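Local structure of maintenance of ploidy protein MOB1 (Saccharomyces cerevisiae, 2HJN) at residues E54-S59 with H183-H188; M92-I97 with F178-H183; H187-I192 with T199-S204. The protein binds and activates the Dbf2 protein kinase, allowing its phosphorylation by Cdc15 in the mitotic exit network of late anaphase. All blocks are in the same frame, centred on the assembly; numbering follows the deposited sequence.

The residues that touch are buried in all three contacts, apart from the partly exposed Met55 of interaction 1, but they lie at different depths. Interaction 2 is the most central, joining helices 75-97 and 165-187 through aliphatic and aromatic packing; interactions 1 and 3 lie further out, about 7 Å apart between centres. Interaction 1 sets the short helix 49-58 against the C-terminal end of helix 165-187 with a threonine and a tyrosine. Interaction 3 packs the following helix, 189-194, on helix 198-214 through a leucine. None has a hydrogen bond across its two segments. What they share is the zinc: His183 belongs to interactions 1 and 2, His188 to interactions 1 and 3.

Interaction 1: residues E54-S59 with H183-H188; sequences EMTLGS and HIYCHH. With ZN (zinc ion), chain B.
The Tyr185 ring is met obliquely by Thr56: the hydroxyl OG1 comes within 3.6 Å of Tyr185 CD2, and the methyl CG2 lies 4.0 Å from Tyr185 CE2. The two side chains cross at about a right angle, and the same ring makes an edge-to-face pair with Phe205. Two more flat groups converge at the zinc, His183 on the last turn of helix 165-187 and His188 just past its end. His188 has His183 CD2 at its edge, in the plane of the ring, and both rings turn NE2 toward the zinc ion, at 2.1 Å from His183 NE2 and 2.1 Å from His188 NE2. Those two nitrogens do not bond each other; the metal draws them together, and Cys101 and Cys106 complete the site.

On helix 49-58, Thr56 holds its methyl anti to the backbone N and its hydroxyl beside that N (chi1 -68°), which lets both branches reach the tyrosine while OG1 also makes a weak hydrogen bond to Ile52 O. Its carbonyl is engaged separately: Ser59 OG donates to Thr56 O at 2.8 Å, tilted from the carbonyl plane. Met55, present as selenomethionine, adds a looser touch, its terminal CE 4.2 Å from Tyr185 O. Beyond the threonine, Tyr185 OH is hydrogen-bonded to Asn202, so the phenol links helix 165-187 to helix 198-214.

The pairing thus lays the short helix 49-58 against the end of helix 165-187, close to both histidine ligands of the Cys2His2 zinc site. With no hydrogen bond or salt bridge between the segments, the fit depends on van der Waals contact, while the polar ends and the imidazoles find their fixed partners in the zinc and in neighbouring residues.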
loop_
_atom_site.group_PDB
_atom_site.type_symbol
_atom_site.label_atom_id
_atom_site.label_comp_id
_atom_site.label_asym_id
_atom_site.label_seq_id
_atom_site.Cartn_x
_atom_site.Cartn_y
_atom_site.Cartn_z
ATOM N N GLU A 54 -6.515 -9.469 20.142
ATOM C CA GLU A 54 -7.278 -8.382 20.745
ATOM C C GLU A 54 -6.958 -7.020 20.136
ATOM O O GLU A 54 -7.838 -6.203 19.957
ATOM C CB GLU A 54 -7.020 -8.346 22.219
HETATM N N MSE A 55 -5.682 -6.766 19.878
HETATM C CA MSE A 55 -5.237 -5.603 19.086
HETATM C C MSE A 55 -5.880 -5.532 17.701
HETATM O O MSE A 55 -6.228 -4.441 17.244
HETATM C CB MSE A 55 -3.714 -5.671 18.913
HETATM C CG MSE A 55 -3.089 -4.567 18.072
HETATM SE SE MSE A 55 -1.171 -4.978 17.895
HETATM C CE MSE A 55 -1.279 -6.821 17.359
ATOM N N THR A 56 -5.987 -6.694 17.035
ATOM C CA THR A 56 -6.650 -6.802 15.731
ATOM C C THR A 56 -8.139 -6.439 15.730
ATOM O O THR A 56 -8.620 -5.726 14.847
ATOM C CB THR A 56 -6.487 -8.204 15.115
ATOM O OG1 THR A 56 -5.111 -8.401 14.756
ATOM C CG2 THR A 56 -7.348 -8.333 13.860
ATOM N N LEU A 57 -8.874 -6.952 16.701
ATOM C CA LEU A 57 -10.303 -6.658 16.777
ATOM C C LEU A 57 -10.493 -5.183 17.203
ATOM O O LEU A 57 -11.335 -4.487 16.657
ATOM C CB LEU A 57 -10.989 -7.604 17.784
ATOM C CG LEU A 57 -11.022 -9.109 17.469
ATOM C CD1 LEU A 57 -11.587 -9.948 18.640
ATOM C CD2 LEU A 57 -11.846 -9.309 16.217
ATOM N N GLY A 58 -9.694 -4.701 18.152
ATOM C CA GLY A 58 -9.831 -3.313 18.638
ATOM C C GLY A 58 -9.490 -2.262 17.596
ATOM O O GLY A 58 -9.889 -1.079 17.724
ATOM N N SER A 59 -8.745 -2.689 16.569
ATOM C CA SER A 59 -8.234 -1.792 15.499
ATOM C C SER A 59 -9.368 -1.195 14.688
ATOM O O SER A 59 -9.256 -0.068 14.201
ATOM C CB SER A 59 -7.257 -2.549 14.573
ATOM O OG SER A 59 -7.903 -3.352 13.578
ATOM N N HIS A 183 3.211 -13.551 9.499
ATOM C CA HIS A 183 4.317 -12.654 9.911
ATOM C C HIS A 183 3.846 -11.185 10.083
ATOM O O HIS A 183 4.283 -10.480 11.015
ATOM C CB HIS A 183 5.508 -12.738 8.928
ATOM C CG HIS A 183 6.694 -11.950 9.387
ATOM N ND1 HIS A 183 7.406 -12.270 10.527
ATOM C CD2 HIS A 183 7.191 -10.767 8.948
ATOM C CE1 HIS A 183 8.317 -11.338 10.746
ATOM N NE2 HIS A 183 8.204 -10.412 9.803
ATOM N N ILE A 184 3.006 -10.709 9.153
ATOM C CA ILE A 184 2.506 -9.324 9.191
ATOM C C ILE A 184 1.746 -9.049 10.480
ATOM O O ILE A 184 2.011 -8.072 11.168
ATOM C CB ILE A 184 1.588 -8.930 7.926
ATOM C CG1 ILE A 184 2.390 -8.846 6.631
ATOM C CG2 ILE A 184 0.977 -7.505 8.053
ATOM C CD1 ILE A 184 1.518 -8.923 5.382
ATOM N N TYR A 185 0.783 -9.926 10.800
ATOM C CA TYR A 185 -0.097 -9.737 11.969
ATOM C C TYR A 185 0.678 -9.820 13.271
ATOM O O TYR A 185 0.442 -9.039 14.201
ATOM C CB TYR A 185 -1.168 -10.854 11.972
ATOM C CG TYR A 185 -2.449 -10.480 11.291
ATOM C CD1 TYR A 185 -2.813 -11.076 10.077
ATOM C CD2 TYR A 185 -3.291 -9.488 11.836
ATOM C CE1 TYR A 185 -3.999 -10.716 9.428
ATOM C CE2 TYR A 185 -4.469 -9.113 11.190
ATOM C CZ TYR A 185 -4.820 -9.732 9.981
ATOM O OH TYR A 185 -6.012 -9.403 9.331
ATOM N N CYS A 186 1.579 -10.809 13.377
ATOM C CA CYS A 186 2.332 -11.052 14.625
ATOM C C CYS A 186 3.552 -10.119 14.831
ATOM O O CYS A 186 3.978 -9.885 15.980
ATOM C CB CYS A 186 2.762 -12.513 14.754
ATOM S SG CYS A 186 1.379 -13.676 14.771
ATOM N N HIS A 187 4.099 -9.569 13.761
ATOM C CA HIS A 187 5.274 -8.715 13.906
ATOM C C HIS A 187 5.236 -7.298 13.337
ATOM O O HIS A 187 6.094 -6.466 13.693
ATOM C CB HIS A 187 6.528 -9.530 13.518
ATOM C CG HIS A 187 6.665 -10.771 14.361
ATOM N ND1 HIS A 187 7.104 -10.723 15.660
ATOM C CD2 HIS A 187 6.272 -12.052 14.149
ATOM C CE1 HIS A 187 7.070 -11.935 16.183
ATOM N NE2 HIS A 187 6.538 -12.754 15.294
ATOM N N HIS A 188 4.237 -6.995 12.491
ATOM C CA HIS A 188 4.153 -5.633 11.908
ATOM C C HIS A 188 2.812 -4.920 12.028
ATOM O O HIS A 188 2.584 -3.930 11.337
ATOM C CB HIS A 188 4.647 -5.661 10.442
ATOM C CG HIS A 188 6.071 -6.127 10.325
ATOM N ND1 HIS A 188 7.136 -5.357 10.738
ATOM C CD2 HIS A 188 6.586 -7.337 9.998
ATOM C CE1 HIS A 188 8.258 -6.040 10.589
ATOM N NE2 HIS A 188 7.956 -7.245 10.131
HETATM ZN ZN ZN B . 9.427 -8.658 9.790
#

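Interaction 2: residues M92-I97 with F178-H183; sequences MLYGSI and FRVYAH. With ZN (zinc ion), chain B; SO4 (sulfate ion), chain C.
Ser96 OG donates to Leu93 O at 2.8 Å, the shortest hydrogen bond within the two segments, folding the serine back one turn on its own helix, onto the carbonyl of the leucine whose side chain crosses to the neighbour: Leu93 CD1 sits 4.3 Å from Tyr181 CE1. Ser96 also packs on Met92 of the second subunit, so the outer side of this helix belongs to the homodimer contact.

The denser packing surrounds Tyr94. Its CD1 presses on Val180 CG1 at 3.5 Å, obliquely to the ring; chi1 of Val180, -177°, swings that methyl away from the chain N toward the tyrosine. Ile97 CD1, from Tyr94's own helix, covers one face over the ring centre. At the far end Tyr94 OH comes within 3.1 Å of His183 CD2, which lies near the plane of the phenol. This is a close approach, but the buried hydroxyl finds no hydrogen-bond partner in the model, though Cys101 of the zinc site lies beside the tyrosine. His183 is fixed instead by the zinc and by its ND1, hydrogen-bonded to Ile110 O.

Helices 75-97 and 165-187 run in the same sense here, 33° apart with 11.1 Å between axes, as two members of the four-helix bundle at the heart of the Mob fold. Away from their interface, the extended Arg179 grips a sulfate, probably from the crystallisation liquor, with NH1 2.9 Å from its O4 and NH2 3.1 Å from its O2, both bonds nearly straight. A leucine here would remove both donors, and the sulfate would probably be held more weakly, chiefly by Arg175.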
loop_
_atom_site.group_PDB
_atom_site.type_symbol
_atom_site.label_atom_id
_atom_site.label_comp_id
_atom_site.label_asym_id
_atom_site.label_seq_id
_atom_site.Cartn_x
_atom_site.Cartn_y
_atom_site.Cartn_z
HETATM N N MSE A 92 0.892 -5.901 -2.124
HETATM C CA MSE A 92 0.576 -4.504 -1.772
HETATM C C MSE A 92 0.717 -4.266 -0.264
HETATM O O MSE A 92 1.308 -3.254 0.167
HETATM C CB MSE A 92 -0.826 -4.097 -2.299
HETATM C CG MSE A 92 -1.291 -2.662 -1.831
HETATM SE SE MSE A 92 -2.043 -2.681 -0.016
HETATM C CE MSE A 92 -3.622 -3.706 -0.522
ATOM N N LEU A 93 0.255 -5.221 0.537
ATOM C CA LEU A 93 0.342 -5.106 2.004
ATOM C C LEU A 93 1.791 -5.217 2.538
ATOM O O LEU A 93 2.203 -4.421 3.371
ATOM C CB LEU A 93 -0.598 -6.104 2.670
ATOM C CG LEU A 93 -2.118 -5.810 2.549
ATOM C CD1 LEU A 93 -2.877 -7.094 2.834
ATOM C CD2 LEU A 93 -2.622 -4.675 3.477
ATOM N N TYR A 94 2.591 -6.158 2.028
ATOM C CA TYR A 94 4.036 -6.215 2.443
ATOM C C TYR A 94 4.799 -5.016 1.982
ATOM O O TYR A 94 5.639 -4.455 2.702
ATOM C CB TYR A 94 4.720 -7.534 2.021
ATOM C CG TYR A 94 5.590 -8.108 3.105
ATOM C CD1 TYR A 94 5.116 -9.109 3.942
ATOM C CD2 TYR A 94 6.879 -7.633 3.324
ATOM C CE1 TYR A 94 5.900 -9.621 4.968
ATOM C CE2 TYR A 94 7.706 -8.164 4.363
ATOM C CZ TYR A 94 7.199 -9.150 5.170
ATOM O OH TYR A 94 7.965 -9.686 6.166
ATOM N N GLY A 95 4.468 -4.560 0.810
ATOM C CA GLY A 95 5.089 -3.389 0.236
ATOM C C GLY A 95 4.872 -2.158 1.068
ATOM O O GLY A 95 5.715 -1.291 1.084
ATOM N N SER A 96 3.720 -2.038 1.719
ATOM C CA SER A 96 3.440 -0.860 2.539
ATOM C C SER A 96 4.346 -0.750 3.785
ATOM O O SER A 96 4.664 0.357 4.268
ATOM C CB SER A 96 1.947 -0.812 2.940
ATOM O OG SER A 96 1.668 -1.701 4.008
ATOM N N ILE A 97 4.785 -1.897 4.291
ATOM C CA ILE A 97 5.579 -1.908 5.526
ATOM C C ILE A 97 7.020 -2.411 5.345
ATOM O O ILE A 97 7.735 -2.623 6.339
ATOM C CB ILE A 97 4.842 -2.634 6.696
ATOM C CG1 ILE A 97 4.322 -4.026 6.280
ATOM C CG2 ILE A 97 3.689 -1.784 7.156
ATOM C CD1 ILE A 97 5.306 -5.153 6.444
ATOM N N PHE A 178 -0.279 -17.849 3.182
ATOM C CA PHE A 178 -0.761 -17.704 4.590
ATOM C C PHE A 178 0.337 -17.340 5.564
ATOM O O PHE A 178 0.111 -16.482 6.379
ATOM C CB PHE A 178 -1.545 -18.941 5.118
ATOM C CG PHE A 178 -2.211 -18.710 6.486
ATOM C CD1 PHE A 178 -3.575 -18.413 6.581
ATOM C CD2 PHE A 178 -1.464 -18.826 7.667
ATOM C CE1 PHE A 178 -4.178 -18.189 7.818
ATOM C CE2 PHE A 178 -2.053 -18.566 8.939
ATOM C CZ PHE A 178 -3.401 -18.252 9.001
ATOM N N ARG A 179 1.507 -18.002 5.493
ATOM C CA ARG A 179 2.667 -17.691 6.355
ATOM C C ARG A 179 3.083 -16.194 6.290
ATOM O O ARG A 179 3.631 -15.674 7.254
ATOM C CB ARG A 179 3.889 -18.564 5.952
ATOM C CG ARG A 179 3.615 -20.094 6.185
ATOM C CD ARG A 179 4.631 -21.103 5.677
ATOM N NE ARG A 179 3.990 -22.411 5.800
ATOM C CZ ARG A 179 4.207 -23.463 5.026
ATOM N NH1 ARG A 179 5.081 -23.398 4.051
ATOM N NH2 ARG A 179 3.535 -24.603 5.256
ATOM N N VAL A 180 2.864 -15.543 5.135
ATOM C CA VAL A 180 3.164 -14.083 4.978
ATOM C C VAL A 180 2.163 -13.276 5.785
ATOM O O VAL A 180 2.551 -12.349 6.512
ATOM C CB VAL A 180 3.158 -13.632 3.493
ATOM C CG1 VAL A 180 3.543 -12.141 3.400
ATOM C CG2 VAL A 180 4.147 -14.524 2.640
ATOM N N TYR A 181 0.881 -13.622 5.696
ATOM C CA TYR A 181 -0.124 -12.962 6.574
ATOM C C TYR A 181 0.244 -13.151 8.043
ATOM O O TYR A 181 0.127 -12.199 8.841
ATOM C CB TYR A 181 -1.544 -13.546 6.382
ATOM C CG TYR A 181 -2.337 -12.987 5.220
ATOM C CD1 TYR A 181 -2.745 -11.657 5.191
ATOM C CD2 TYR A 181 -2.714 -13.823 4.164
ATOM C CE1 TYR A 181 -3.502 -11.180 4.110
ATOM C CE2 TYR A 181 -3.448 -13.365 3.116
ATOM C CZ TYR A 181 -3.846 -12.048 3.093
ATOM O OH TYR A 181 -4.602 -11.664 2.043
ATOM N N ALA A 182 0.707 -14.357 8.388
ATOM C CA ALA A 182 1.038 -14.640 9.802
ATOM C C ALA A 182 2.167 -13.728 10.310
ATOM O O ALA A 182 2.113 -13.204 11.447
ATOM C CB ALA A 182 1.378 -16.140 10.032
ATOM N N HIS A 183 3.211 -13.551 9.499
ATOM C CA HIS A 183 4.317 -12.654 9.911
ATOM C C HIS A 183 3.846 -11.185 10.083
ATOM O O HIS A 183 4.283 -10.480 11.015
ATOM C CB HIS A 183 5.508 -12.738 8.928
ATOM C CG HIS A 183 6.694 -11.950 9.387
ATOM N ND1 HIS A 183 7.406 -12.270 10.527
ATOM C CD2 HIS A 183 7.191 -10.767 8.948
ATOM C CE1 HIS A 183 8.317 -11.338 10.746
ATOM N NE2 HIS A 183 8.204 -10.412 9.803
HETATM ZN ZN ZN B . 9.427 -8.658 9.790
HETATM S S SO4 C . 4.760 -26.719 2.013
HETATM O O1 SO4 C . 3.713 -26.763 0.987
HETATM O O2 SO4 C . 4.082 -26.908 3.308
HETATM O O3 SO4 C . 5.835 -27.664 1.755
HETATM O O4 SO4 C . 5.476 -25.458 2.078
#

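Interaction 3: residues H187-I192 with T199-S204; sequences HHFNEI and TVLNTS. With ZN (zinc ion), chain B.
Leu201 CD2 is the tight point: a single methyl set against both Phe189 and Ile192, 3.8 Å from Phe189 CD1 and 3.8 Å from Ile192 CG2. With chi1 at 174° the leucine turns CG opposite its own amide nitrogen, which extends the branch across to helix 189-194. There it crosses Ile192 at about a right angle, while its approach to the phenylalanine ring is oblique. Tyr181, Tyr185 and Ile184 of helix 165-187 press on the same leucine, as does Leu93 of helix 75-97, so three helices bear on it.

Next to this the fit is slacker. Asn202 OD1 stands 4.2 Å from Phe189 CE1, near the plane of the ring and at its edge, a touch without a bond; the amide is occupied by Tyr185 at OD1 and by Glu60 at ND2. Outward still, Thr199 is exposed and meets nothing on the other segment. Its carbonyl serves its own helix, taking Thr203 N at 2.8 Å and Thr203 OG1 at 2.7 Å from opposite faces of the carbonyl plane.

At the other end of 187-192, His188 occupies the N-cap position of helix 189-194 and turns ND1 to Glu191 OE1, 2.9 Å away. The bond lies in the imidazole plane and uses the syn lone pair of the carboxylate, helping to fix the rotation of the ring whose NE2 holds the metal; the nearby carboxylate may also make that nitrogen a stronger donor to zinc. Such a second-shell carboxylate behind a histidine ligand is a familiar arrangement in zinc proteins, here at the Cys2His2 site of the Mob fold.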
loop_
_atom_site.group_PDB
_atom_site.type_symbol
_atom_site.label_atom_id
_atom_site.label_comp_id
_atom_site.label_asym_id
_atom_site.label_seq_id
_atom_site.Cartn_x
_atom_site.Cartn_y
_atom_site.Cartn_z
ATOM N N HIS A 187 4.099 -9.569 13.761
ATOM C CA HIS A 187 5.274 -8.715 13.906
ATOM C C HIS A 187 5.236 -7.298 13.337
ATOM O O HIS A 187 6.094 -6.466 13.693
ATOM C CB HIS A 187 6.528 -9.530 13.518
ATOM C CG HIS A 187 6.665 -10.771 14.361
ATOM N ND1 HIS A 187 7.104 -10.723 15.660
ATOM C CD2 HIS A 187 6.272 -12.052 14.149
ATOM C CE1 HIS A 187 7.070 -11.935 16.183
ATOM N NE2 HIS A 187 6.538 -12.754 15.294
ATOM N N HIS A 188 4.237 -6.995 12.491
ATOM C CA HIS A 188 4.153 -5.633 11.908
ATOM C C HIS A 188 2.812 -4.920 12.028
ATOM O O HIS A 188 2.584 -3.930 11.337
ATOM C CB HIS A 188 4.647 -5.661 10.442
ATOM C CG HIS A 188 6.071 -6.127 10.325
ATOM N ND1 HIS A 188 7.136 -5.357 10.738
ATOM C CD2 HIS A 188 6.586 -7.337 9.998
ATOM C CE1 HIS A 188 8.258 -6.040 10.589
ATOM N NE2 HIS A 188 7.956 -7.245 10.131
ATOM N N PHE A 189 1.915 -5.412 12.872
ATOM C CA PHE A 189 0.555 -4.805 12.887
ATOM C C PHE A 189 0.556 -3.339 13.291
ATOM O O PHE A 189 -0.287 -2.597 12.786
ATOM C CB PHE A 189 -0.438 -5.594 13.728
ATOM C CG PHE A 189 -1.917 -5.210 13.523
ATOM C CD1 PHE A 189 -2.683 -5.791 12.487
ATOM C CD2 PHE A 189 -2.577 -4.336 14.407
ATOM C CE1 PHE A 189 -4.045 -5.440 12.301
ATOM C CE2 PHE A 189 -3.925 -3.988 14.197
ATOM C CZ PHE A 189 -4.658 -4.541 13.164
ATOM N N ASN A 190 1.429 -2.947 14.219
ATOM C CA ASN A 190 1.534 -1.518 14.634
ATOM C C ASN A 190 1.776 -0.545 13.481
ATOM O O ASN A 190 1.339 0.601 13.518
ATOM C CB ASN A 190 2.578 -1.243 15.753
ATOM C CG ASN A 190 3.907 -2.042 15.610
ATOM O OD1 ASN A 190 4.660 -2.136 16.593
ATOM N ND2 ASN A 190 4.203 -2.607 14.414
ATOM N N GLU A 191 2.463 -1.033 12.460
ATOM C CA GLU A 191 2.885 -0.188 11.328
ATOM C C GLU A 191 1.738 -0.110 10.337
ATOM O O GLU A 191 1.503 0.908 9.741
ATOM C CB GLU A 191 4.168 -0.753 10.716
ATOM C CG GLU A 191 5.447 -0.472 11.585
ATOM C CD GLU A 191 6.285 -1.720 11.871
ATOM O OE1 GLU A 191 5.950 -2.812 11.390
ATOM O OE2 GLU A 191 7.300 -1.622 12.588
ATOM N N ILE A 192 1.003 -1.196 10.214
ATOM C CA ILE A 192 -0.173 -1.278 9.377
ATOM C C ILE A 192 -1.208 -0.243 9.915
ATOM O O ILE A 192 -1.810 0.533 9.163
ATOM C CB ILE A 192 -0.707 -2.761 9.367
ATOM C CG1 ILE A 192 0.151 -3.694 8.443
ATOM C CG2 ILE A 192 -2.274 -2.852 9.073
ATOM C CD1 ILE A 192 0.177 -3.178 6.973
ATOM N N THR A 199 -8.175 -2.113 8.078
ATOM C CA THR A 199 -9.426 -2.624 7.459
ATOM C C THR A 199 -9.135 -3.325 6.125
ATOM O O THR A 199 -9.675 -4.394 5.862
ATOM C CB THR A 199 -10.543 -1.505 7.342
ATOM O OG1 THR A 199 -10.801 -0.920 8.632
ATOM C CG2 THR A 199 -11.859 -2.096 6.835
ATOM N N VAL A 200 -8.218 -2.762 5.327
ATOM C CA VAL A 200 -7.762 -3.407 4.110
ATOM C C VAL A 200 -7.078 -4.756 4.452
ATOM O O VAL A 200 -7.294 -5.761 3.745
ATOM C CB VAL A 200 -6.820 -2.494 3.280
ATOM C CG1 VAL A 200 -6.244 -3.257 2.083
ATOM C CG2 VAL A 200 -7.557 -1.306 2.774
ATOM N N LEU A 201 -6.262 -4.782 5.509
ATOM C CA LEU A 201 -5.562 -6.036 5.885
ATOM C C LEU A 201 -6.590 -7.090 6.305
ATOM O O LEU A 201 -6.559 -8.218 5.826
ATOM C CB LEU A 201 -4.562 -5.798 7.052
ATOM C CG LEU A 201 -3.854 -7.027 7.655
ATOM C CD1 LEU A 201 -3.179 -7.921 6.604
ATOM C CD2 LEU A 201 -2.818 -6.562 8.764
ATOM N N ASN A 202 -7.493 -6.706 7.213
ATOM C CA ASN A 202 -8.505 -7.626 7.770
ATOM C C ASN A 202 -9.496 -8.100 6.702
ATOM O O ASN A 202 -9.920 -9.262 6.737
ATOM C CB ASN A 202 -9.262 -7.018 8.973
ATOM C CG ASN A 202 -8.390 -6.798 10.206
ATOM O OD1 ASN A 202 -7.286 -7.335 10.340
ATOM N ND2 ASN A 202 -8.896 -5.962 11.126
ATOM N N THR A 203 -9.836 -7.220 5.763
ATOM C CA THR A 203 -10.730 -7.575 4.640
ATOM C C THR A 203 -10.113 -8.579 3.688
ATOM O O THR A 203 -10.767 -9.550 3.339
ATOM C CB THR A 203 -11.286 -6.322 3.863
ATOM O OG1 THR A 203 -11.981 -5.441 4.791
ATOM C CG2 THR A 203 -12.249 -6.747 2.764
ATOM N N SER A 204 -8.860 -8.342 3.268
ATOM C CA SER A 204 -8.062 -9.322 2.438
ATOM C C SER A 204 -7.950 -10.690 3.084
ATOM O O SER A 204 -8.204 -11.723 2.470
ATOM C CB SER A 204 -6.642 -8.739 2.215
ATOM O OG SER A 204 -5.746 -9.592 1.451
HETATM ZN ZN ZN B . 9.427 -8.658 9.790
#